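Local structure of surface glycan binding protein B (Bacteroides ovatus, 6E57) at residues 133-138 with 154-159; 162-167 with 200-205. The protein is a surface glycan-binding protein that binds mixed-linkage beta-glucan, probably holding it at the cell surface for uptake by this gut bacterium. One frame throughout, in Å; residues are numbered along the deposited sequence.

Interaction 1: 133-138 with 154-159. With NA (sodium ion), chain N; PO4 (phosphate ion), chain J.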
ATOM      1  N   ASP A 133      11.117  -1.768  21.986  1.00 51.16           N
ATOM      2  CA  ASP A 133      11.001  -0.359  21.583  1.00 51.16           C
ATOM      3  C   ASP A 133       9.576  -0.054  21.136  1.00 49.14           C
ATOM      4  O   ASP A 133       8.942  -0.880  20.483  1.00 46.49           O
ATOM      5  CB  ASP A 133      11.927  -0.010  20.413  1.00 51.47           C
ATOM      6  CG  ASP A 133      13.391   0.161  20.773  1.00 53.71           C
ATOM      7  OD1 ASP A 133      13.738  -0.046  21.950  1.00 54.73           O
ATOM      8  OD2 ASP A 133      14.174   0.504  19.862  1.00 55.61           O
ATOM      9  N   PRO A 134       9.031   1.142  21.460  1.00 50.00           N
ATOM     10  CA  PRO A 134       7.892   1.692  20.726  1.00 49.57           C
ATOM     11  C   PRO A 134       8.299   1.877  19.257  1.00 48.17           C
ATOM     12  O   PRO A 134       9.329   2.491  18.976  1.00 48.71           O
ATOM     13  CB  PRO A 134       7.597   3.039  21.402  1.00 49.98           C
ATOM     14  CG  PRO A 134       8.260   2.932  22.762  1.00 51.73           C
ATOM     15  CD  PRO A 134       9.453   2.017  22.561  1.00 51.86           C
ATOM     16  N   GLN A 135       7.500   1.317  18.347  1.00 47.37           N
ATOM     17  CA  GLN A 135       7.836   1.279  16.934  1.00 48.74           C
ATOM     18  C   GLN A 135       6.552   1.329  16.102  1.00 47.87           C
ATOM     19  O   GLN A 135       5.481   0.964  16.581  1.00 46.65           O
ATOM     20  CB  GLN A 135       8.659   0.027  16.625  1.00 48.83           C
ATOM     21  CG  GLN A 135       7.939  -1.280  16.921  1.00 48.51           C
ATOM     22  CD  GLN A 135       8.912  -2.422  17.069  1.00 49.09           C
ATOM     23  OE1 GLN A 135       9.044  -3.269  16.190  1.00 48.04           O
ATOM     24  NE2 GLN A 135       9.626  -2.438  18.185  1.00 51.67           N
ATOM     25  N   SER A 136       6.687   1.793  14.856  1.00 47.54           N
ATOM     26  CA  SER A 136       5.569   1.937  13.945  1.00 46.01           C
ATOM     27  C   SER A 136       6.073   1.953  12.500  1.00 46.91           C
ATOM     28  O   SER A 136       6.998   2.692  12.173  1.00 45.14           O
ATOM     29  CB  SER A 136       4.781   3.183  14.261  1.00 46.60           C
ATOM     30  OG  SER A 136       3.617   3.272  13.451  1.00 47.30           O
ATOM     31  N   LYS A 137       5.457   1.110  11.664  1.00 47.51           N
ATOM     32  CA  LYS A 137       5.574   1.160  10.210  1.00 48.79           C
ATOM     33  C   LYS A 137       4.199   1.464   9.607  1.00 50.25           C
ATOM     34  O   LYS A 137       3.171   1.430  10.303  1.00 49.13           O
ATOM     35  CB  LYS A 137       6.085  -0.170   9.649  1.00 49.39           C
ATOM     36  CG  LYS A 137       7.409  -0.650  10.224  1.00 53.76           C
ATOM     37  CD  LYS A 137       8.070  -1.726   9.390  1.00 58.78           C
ATOM     38  CE  LYS A 137       9.511  -1.970   9.788  1.00 61.93           C
ATOM     39  NZ  LYS A 137      10.343  -2.318   8.612  1.00 64.99           N
ATOM     40  N   GLU A 138       4.199   1.756   8.304  1.00 48.97           N
ATOM     41  CA  GLU A 138       2.983   1.937   7.540  1.00 49.48           C
ATOM     42  C   GLU A 138       2.413   0.557   7.202  1.00 49.00           C
ATOM     43  O   GLU A 138       3.107  -0.276   6.627  1.00 48.07           O
ATOM     44  CB  GLU A 138       3.256   2.742   6.267  1.00 50.93           C
ATOM     45  CG  GLU A 138       2.007   2.993   5.439  1.00 52.76           C
ATOM     46  CD  GLU A 138       2.098   4.163   4.474  1.00 54.18           C
ATOM     47  OE1 GLU A 138       3.100   4.244   3.726  1.00 59.07           O
ATOM     48  OE2 GLU A 138       1.167   4.996   4.481  1.00 51.40           O
ATOM     49  N   TYR A 154       0.118   2.438  13.582  1.00 41.03           N
ATOM     50  CA  TYR A 154       0.104   1.021  13.925  1.00 40.08           C
ATOM     51  C   TYR A 154       1.542   0.567  14.189  1.00 41.41           C
ATOM     52  O   TYR A 154       2.468   1.030  13.527  1.00 41.37           O
ATOM     53  CB  TYR A 154      -0.500   0.182  12.796  1.00 40.02           C
ATOM     54  CG  TYR A 154      -1.971   0.399  12.557  1.00 40.39           C
ATOM     55  CD1 TYR A 154      -2.924  -0.220  13.349  1.00 39.60           C
ATOM     56  CD2 TYR A 154      -2.415   1.212  11.526  1.00 40.52           C
ATOM     57  CE1 TYR A 154      -4.279  -0.032  13.130  1.00 39.19           C
ATOM     58  CE2 TYR A 154      -3.767   1.413  11.295  1.00 39.48           C
ATOM     59  CZ  TYR A 154      -4.701   0.787  12.098  1.00 38.76           C
ATOM     60  OH  TYR A 154      -6.030   0.984  11.879  1.00 39.00           O
ATOM     61  N   GLY A 155       1.710  -0.348  15.149  1.00 40.25           N
ATOM     62  CA  GLY A 155       3.013  -0.912  15.454  1.00 41.18           C
ATOM     63  C   GLY A 155       2.984  -1.765  16.706  1.00 41.81           C
ATOM     64  O   GLY A 155       2.096  -2.605  16.864  1.00 41.55           O
ATOM     65  N   SER A 156       3.972  -1.541  17.582  1.00 43.75           N
ATOM     66  CA  SER A 156       4.165  -2.302  18.816  1.00 44.52           C
ATOM     67  C   SER A 156       4.588  -1.362  19.952  1.00 44.24           C
ATOM     68  O   SER A 156       5.275  -0.364  19.721  1.00 43.25           O
ATOM     69  CB  SER A 156       5.183  -3.396  18.622  1.00 45.24           C
ATOM     70  OG  SER A 156       4.838  -4.221  17.520  1.00 45.84           O
ATOM     71  N   ASN A 157       4.154  -1.703  21.171  1.00 44.78           N
ATOM     72  CA  ASN A 157       4.547  -1.035  22.414  1.00 45.02           C
ATOM     73  C   ASN A 157       4.196   0.460  22.370  1.00 45.57           C
ATOM     74  O   ASN A 157       4.818   1.261  23.064  1.00 48.47           O
ATOM     75  CB  ASN A 157       6.036  -1.248  22.695  1.00 44.75           C
ATOM     76  CG  ASN A 157       6.433  -2.707  22.659  1.00 45.20           C
ATOM     77  OD1 ASN A 157       7.324  -3.092  21.909  1.00 45.02           O
ATOM     78  ND2 ASN A 157       5.769  -3.529  23.456  1.00 47.40           N
ATOM     79  N   LEU A 158       3.173   0.827  21.589  1.00 44.44           N
ATOM     80  CA  LEU A 158       2.837   2.227  21.362  1.00 43.26           C
ATOM     81  C   LEU A 158       2.060   2.801  22.552  1.00 45.97           C
ATOM     82  O   LEU A 158       1.875   4.012  22.619  1.00 46.39           O
ATOM     83  CB  LEU A 158       2.024   2.363  20.072  1.00 41.29           C
ATOM     84  CG  LEU A 158       2.804   2.196  18.772  1.00 39.53           C
ATOM     85  CD1 LEU A 158       1.886   2.399  17.576  1.00 38.12           C
ATOM     86  CD2 LEU A 158       3.978   3.156  18.712  1.00 39.04           C
ATOM     87  N   GLN A 159       1.611   1.941  23.478  1.00 48.25           N
ATOM     88  CA  GLN A 159       0.971   2.396  24.722  1.00 51.93           C
ATOM     89  C   GLN A 159       1.970   3.174  25.593  1.00 52.82           C
ATOM     90  O   GLN A 159       1.558   3.892  26.496  1.00 58.46           O
ATOM     91  CB  GLN A 159       0.385   1.229  25.522  1.00 54.37           C
ATOM     92  CG  GLN A 159       1.408   0.206  25.996  1.00 56.22           C
ATOM     93  CD  GLN A 159       1.299  -1.093  25.236  1.00 57.51           C
ATOM     94  OE1 GLN A 159       1.598  -1.166  24.044  1.00 57.69           O
ATOM     95  NE2 GLN A 159       0.855  -2.131  25.929  1.00 57.99           N
TER
HETATM   96 NA    NA N 512       0.672  -4.669  17.104  1.00 59.01          NA
HETATM   97  P   PO4 J 508       1.021  -3.654  21.225  1.00 61.90           P
HETATM   98  O1  PO4 J 508       2.174  -4.607  20.998  1.00 61.66           O
HETATM   99  O2  PO4 J 508       0.589  -3.722  22.667  1.00 57.00           O
HETATM  100  O3  PO4 J 508      -0.131  -4.033  20.320  1.00 65.06           O
HETATM  101  O4  PO4 J 508       1.467  -2.236  20.909  1.00 63.90           O
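Gln-135 and Ser-156 face each other as an antiparallel hydrogen-bonded pair: Gln-135 N gives to Ser-156 O at 3.1 Å, and Ser-156 N returns the bond to Gln-135 O at the same length. This short pairing is the firm part of the contact; beyond it, toward Lys-137 and Tyr-154, the strands are only loosely matched. The packed side belongs to Pro-134, Ser-136 and Leu-158, all buried. Leu-158 swings its CD2 branch against the strand, 3.4 Å from Gln-135 O, while the Pro-134 ring lays CB 3.7 Å from Asn-157 O. Ser-136 OG, placed anti to its own nitrogen (chi1 -175°), bonds to Tyr-154 O from above the carbonyl plane, and it also meets Arg-143.

The other side is looser and partly open to solvent. There Gln-135 CG lies 3.9 Å from Ser-156 CB, and from that point the glutamine chain runs out extended, its amide turning back so that NE2 donates to Asp-133 O at 2.9 Å and also reaches Leu-130 O. Cut back to an alanine, this position is likely to leave the carbonyls of Asp-133 and Leu-130 without their shared NE2 donor and a gap beside Ser-156 CB. Gly-155 O binds a sodium ion at 2.5 Å, and a phosphate, probably from the crystallisation liquor, takes a weak bond from Asn-157 N.

The 133-138 segment follows strand 118-128, and Asp-133 OD1 makes a salt bridge to Arg-59, just after strand 53-58. On the packed side, Pro-134 and Leu-158 rest on Leu-202 of strand 196-203, Leu-158 and Ser-136 touch Leu-153 of strand 150-154, and Pro-134 also meets Tyr-210 of strand 209-217.

Interaction 2: 162-167 with 200-205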
ATOM      1  N   THR A 162       4.053   8.954  25.117  1.00 49.39           N
ATOM      2  CA  THR A 162       3.378  10.100  25.745  1.00 50.85           C
ATOM      3  C   THR A 162       3.395  11.329  24.823  1.00 49.57           C
ATOM      4  O   THR A 162       2.620  12.263  25.035  1.00 49.49           O
ATOM      5  CB  THR A 162       4.005  10.438  27.103  1.00 53.45           C
ATOM      6  OG1 THR A 162       5.410  10.614  26.920  1.00 55.54           O
ATOM      7  CG2 THR A 162       3.755   9.372  28.147  1.00 55.29           C
ATOM      8  N   ALA A 163       4.276  11.337  23.814  1.00 47.10           N
ATOM      9  CA  ALA A 163       4.333  12.428  22.842  1.00 46.70           C
ATOM     10  C   ALA A 163       4.900  11.936  21.504  1.00 45.74           C
ATOM     11  O   ALA A 163       5.716  11.017  21.459  1.00 44.54           O
ATOM     12  CB  ALA A 163       5.149  13.570  23.394  1.00 46.45           C
ATOM     13  N   ILE A 164       4.438  12.568  20.421  1.00 46.63           N
ATOM     14  CA  ILE A 164       4.984  12.393  19.087  1.00 47.75           C
ATOM     15  C   ILE A 164       5.534  13.746  18.626  1.00 49.31           C
ATOM     16  O   ILE A 164       4.867  14.766  18.784  1.00 50.67           O
ATOM     17  CB  ILE A 164       3.922  11.860  18.106  1.00 48.24           C
ATOM     18  CG1 ILE A 164       3.315  10.536  18.577  1.00 47.91           C
ATOM     19  CG2 ILE A 164       4.509  11.743  16.707  1.00 49.43           C
ATOM     20  CD1 ILE A 164       2.048  10.152  17.854  1.00 47.39           C
ATOM     21  N   LEU A 165       6.744  13.731  18.058  1.00 50.42           N
ATOM     22  CA  LEU A 165       7.384  14.927  17.512  1.00 52.31           C
ATOM     23  C   LEU A 165       7.204  14.928  15.989  1.00 51.91           C
ATOM     24  O   LEU A 165       7.516  13.943  15.320  1.00 51.49           O
ATOM     25  CB  LEU A 165       8.868  14.941  17.897  1.00 53.79           C
ATOM     26  CG  LEU A 165       9.177  14.793  19.388  1.00 54.86           C
ATOM     27  CD1 LEU A 165      10.674  14.888  19.639  1.00 55.57           C
ATOM     28  CD2 LEU A 165       8.434  15.832  20.218  1.00 55.14           C
ATOM     29  N   LEU A 166       6.689  16.046  15.462  1.00 50.69           N
ATOM     30  CA  LEU A 166       6.397  16.205  14.048  1.00 50.91           C
ATOM     31  C   LEU A 166       6.762  17.631  13.623  1.00 53.10           C
ATOM     32  O   LEU A 166       6.066  18.590  13.976  1.00 52.26           O
ATOM     33  CB  LEU A 166       4.911  15.913  13.816  1.00 50.29           C
ATOM     34  CG  LEU A 166       4.517  15.541  12.388  1.00 50.59           C
ATOM     35  CD1 LEU A 166       3.185  14.808  12.375  1.00 51.70           C
ATOM     36  CD2 LEU A 166       4.456  16.767  11.492  1.00 50.93           C
ATOM     37  N   GLY A 167       7.869  17.748  12.881  1.00 55.56           N
ATOM     38  CA  GLY A 167       8.322  19.003  12.286  1.00 58.42           C
ATOM     39  C   GLY A 167       8.293  20.164  13.268  1.00 62.38           C
ATOM     40  O   GLY A 167       7.680  21.200  12.999  1.00 63.52           O
ATOM     41  N   ILE A 200       8.919  11.318  11.912  1.00 43.16           N
ATOM     42  CA  ILE A 200       8.326  11.436  13.245  1.00 45.22           C
ATOM     43  C   ILE A 200       9.160  10.630  14.245  1.00 45.90           C
ATOM     44  O   ILE A 200       9.875   9.699  13.877  1.00 47.75           O
ATOM     45  CB  ILE A 200       6.846  11.002  13.266  1.00 45.67           C
ATOM     46  CG1 ILE A 200       6.643   9.573  12.753  1.00 45.33           C
ATOM     47  CG2 ILE A 200       5.982  11.998  12.506  1.00 46.84           C
ATOM     48  CD1 ILE A 200       5.399   8.910  13.288  1.00 44.76           C
ATOM     49  N   VAL A 201       9.035  11.016  15.520  1.00 45.55           N
ATOM     50  CA  VAL A 201       9.759  10.419  16.628  1.00 46.44           C
ATOM     51  C   VAL A 201       8.768  10.205  17.780  1.00 46.72           C
ATOM     52  O   VAL A 201       7.977  11.096  18.088  1.00 47.44           O
ATOM     53  CB  VAL A 201      10.945  11.313  17.044  1.00 48.10           C
ATOM     54  CG1 VAL A 201      11.572  10.867  18.357  1.00 49.21           C
ATOM     55  CG2 VAL A 201      11.996  11.392  15.948  1.00 47.93           C
ATOM     56  N   LEU A 202       8.820   9.014  18.392  1.00 45.33           N
ATOM     57  CA  LEU A 202       7.988   8.651  19.539  1.00 45.49           C
ATOM     58  C   LEU A 202       8.782   8.905  20.823  1.00 46.78           C
ATOM     59  O   LEU A 202       9.928   8.483  20.919  1.00 46.91           O
ATOM     60  CB  LEU A 202       7.603   7.173  19.437  1.00 45.12           C
ATOM     61  CG  LEU A 202       7.037   6.722  18.092  1.00 44.74           C
ATOM     62  CD1 LEU A 202       6.748   5.229  18.110  1.00 43.73           C
ATOM     63  CD2 LEU A 202       5.784   7.509  17.736  1.00 44.71           C
ATOM     64  N   GLN A 203       8.154   9.568  21.801  1.00 48.86           N
ATOM     65  CA  GLN A 203       8.820   9.955  23.053  1.00 51.68           C
ATOM     66  C   GLN A 203       8.159   9.251  24.247  1.00 54.11           C
ATOM     67  O   GLN A 203       6.937   9.171  24.329  1.00 53.65           O
ATOM     68  CB  GLN A 203       8.793  11.477  23.215  1.00 53.25           C
ATOM     69  CG  GLN A 203       9.410  11.968  24.520  1.00 52.79           C
ATOM     70  CD  GLN A 203       9.871  13.403  24.441  1.00 51.98           C
ATOM     71  OE1 GLN A 203      10.724  13.757  23.629  1.00 53.68           O
ATOM     72  NE2 GLN A 203       9.309  14.242  25.296  1.00 47.68           N
ATOM     73  N   ASP A 204       9.002   8.763  25.167  1.00 58.09           N
ATOM     74  CA  ASP A 204       8.597   8.116  26.426  1.00 60.58           C
ATOM     75  C   ASP A 204       8.220   9.174  27.469  1.00 60.58           C
ATOM     76  O   ASP A 204       8.430  10.370  27.265  1.00 59.26           O
ATOM     77  CB  ASP A 204       9.733   7.265  27.009  1.00 62.61           C
ATOM     78  CG  ASP A 204       9.669   5.788  26.666  1.00 63.40           C
ATOM     79  OD1 ASP A 204       8.588   5.323  26.249  1.00 66.99           O
ATOM     80  OD2 ASP A 204      10.705   5.113  26.834  1.00 69.25           O
ATOM     81  N   ALA A 205       7.689   8.696  28.601  1.00 59.30           N
ATOM     82  CA  ALA A 205       7.476   9.507  29.800  1.00 59.35           C
ATOM     83  C   ALA A 205       8.820   9.794  30.485  1.00 61.32           C
ATOM     84  O   ALA A 205       8.965  10.808  31.172  1.00 63.43           O
ATOM     85  CB  ALA A 205       6.530   8.796  30.734  1.00 58.50           C
TER
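Thr-162 and Ala-163 together face Gln-203, a classic beta bulge at the start of an antiparallel pairing between strands 163-166 and 196-203, neighbours in a five-stranded sheet consistent with an immunoglobulin-like domain. The backbone bonds come first. Gln-203 O takes Thr-162 N at 3.0 Å and, more weakly, Ala-163 N. Past the bulge the register is regular: Gln-203 N gives to Ala-163 O at 2.9 Å and Leu-165 N to Val-201 O at 2.9 Å, with a weak return bond from Val-201 N to Leu-165 O.

Apolar packing occupies the buried face. Ile-164 and Leu-202, a non-hydrogen-bonded pair, run alongside each other off the same face; Ile-164 CG1 and Leu-202 CG are both anti to the carbonyl carbon (chi1 -57° and -50°), and Ile-164 CG1 meets Leu-202 CD2 at 4.0 Å. Leu-153 of strand 150-154 touches both. Further along, Leu-166 CG lies 3.8 Å from Ile-200 CG2.

On the other face Leu-165, Val-201 and Gln-203 are partly exposed. Here the Gln-203 chain extends obliquely over Leu-165, and its OE1, hydrogen-bonded to Gln-209 NE2, comes 4.1 Å from Leu-165 CD1.

Interactions 1 and 2 belong to the same domain, their centres about 12 Å apart, and they meet mainly at Leu-202. Leu-202 CD1 lies 3.5 Å from Leu-158 CD2 and 4.0 Å from Gln-135 N, so the buried face of the 163-166/196-203 pairing packs against the inner side of the 133-138/154-159 contact. Pro-134 CG adds a looser approach to Asp-204 OD1 at 4.2 Å. The sodium ion held by Gly-155 is about 12 Å from the Leu-202 side chain. Neither contact includes a residue of the glycan pocket: Trp-322, Asp-323, Asp-326, Lys-331, Tyr-371 and Trp-372 all come later in the chain than both contacts.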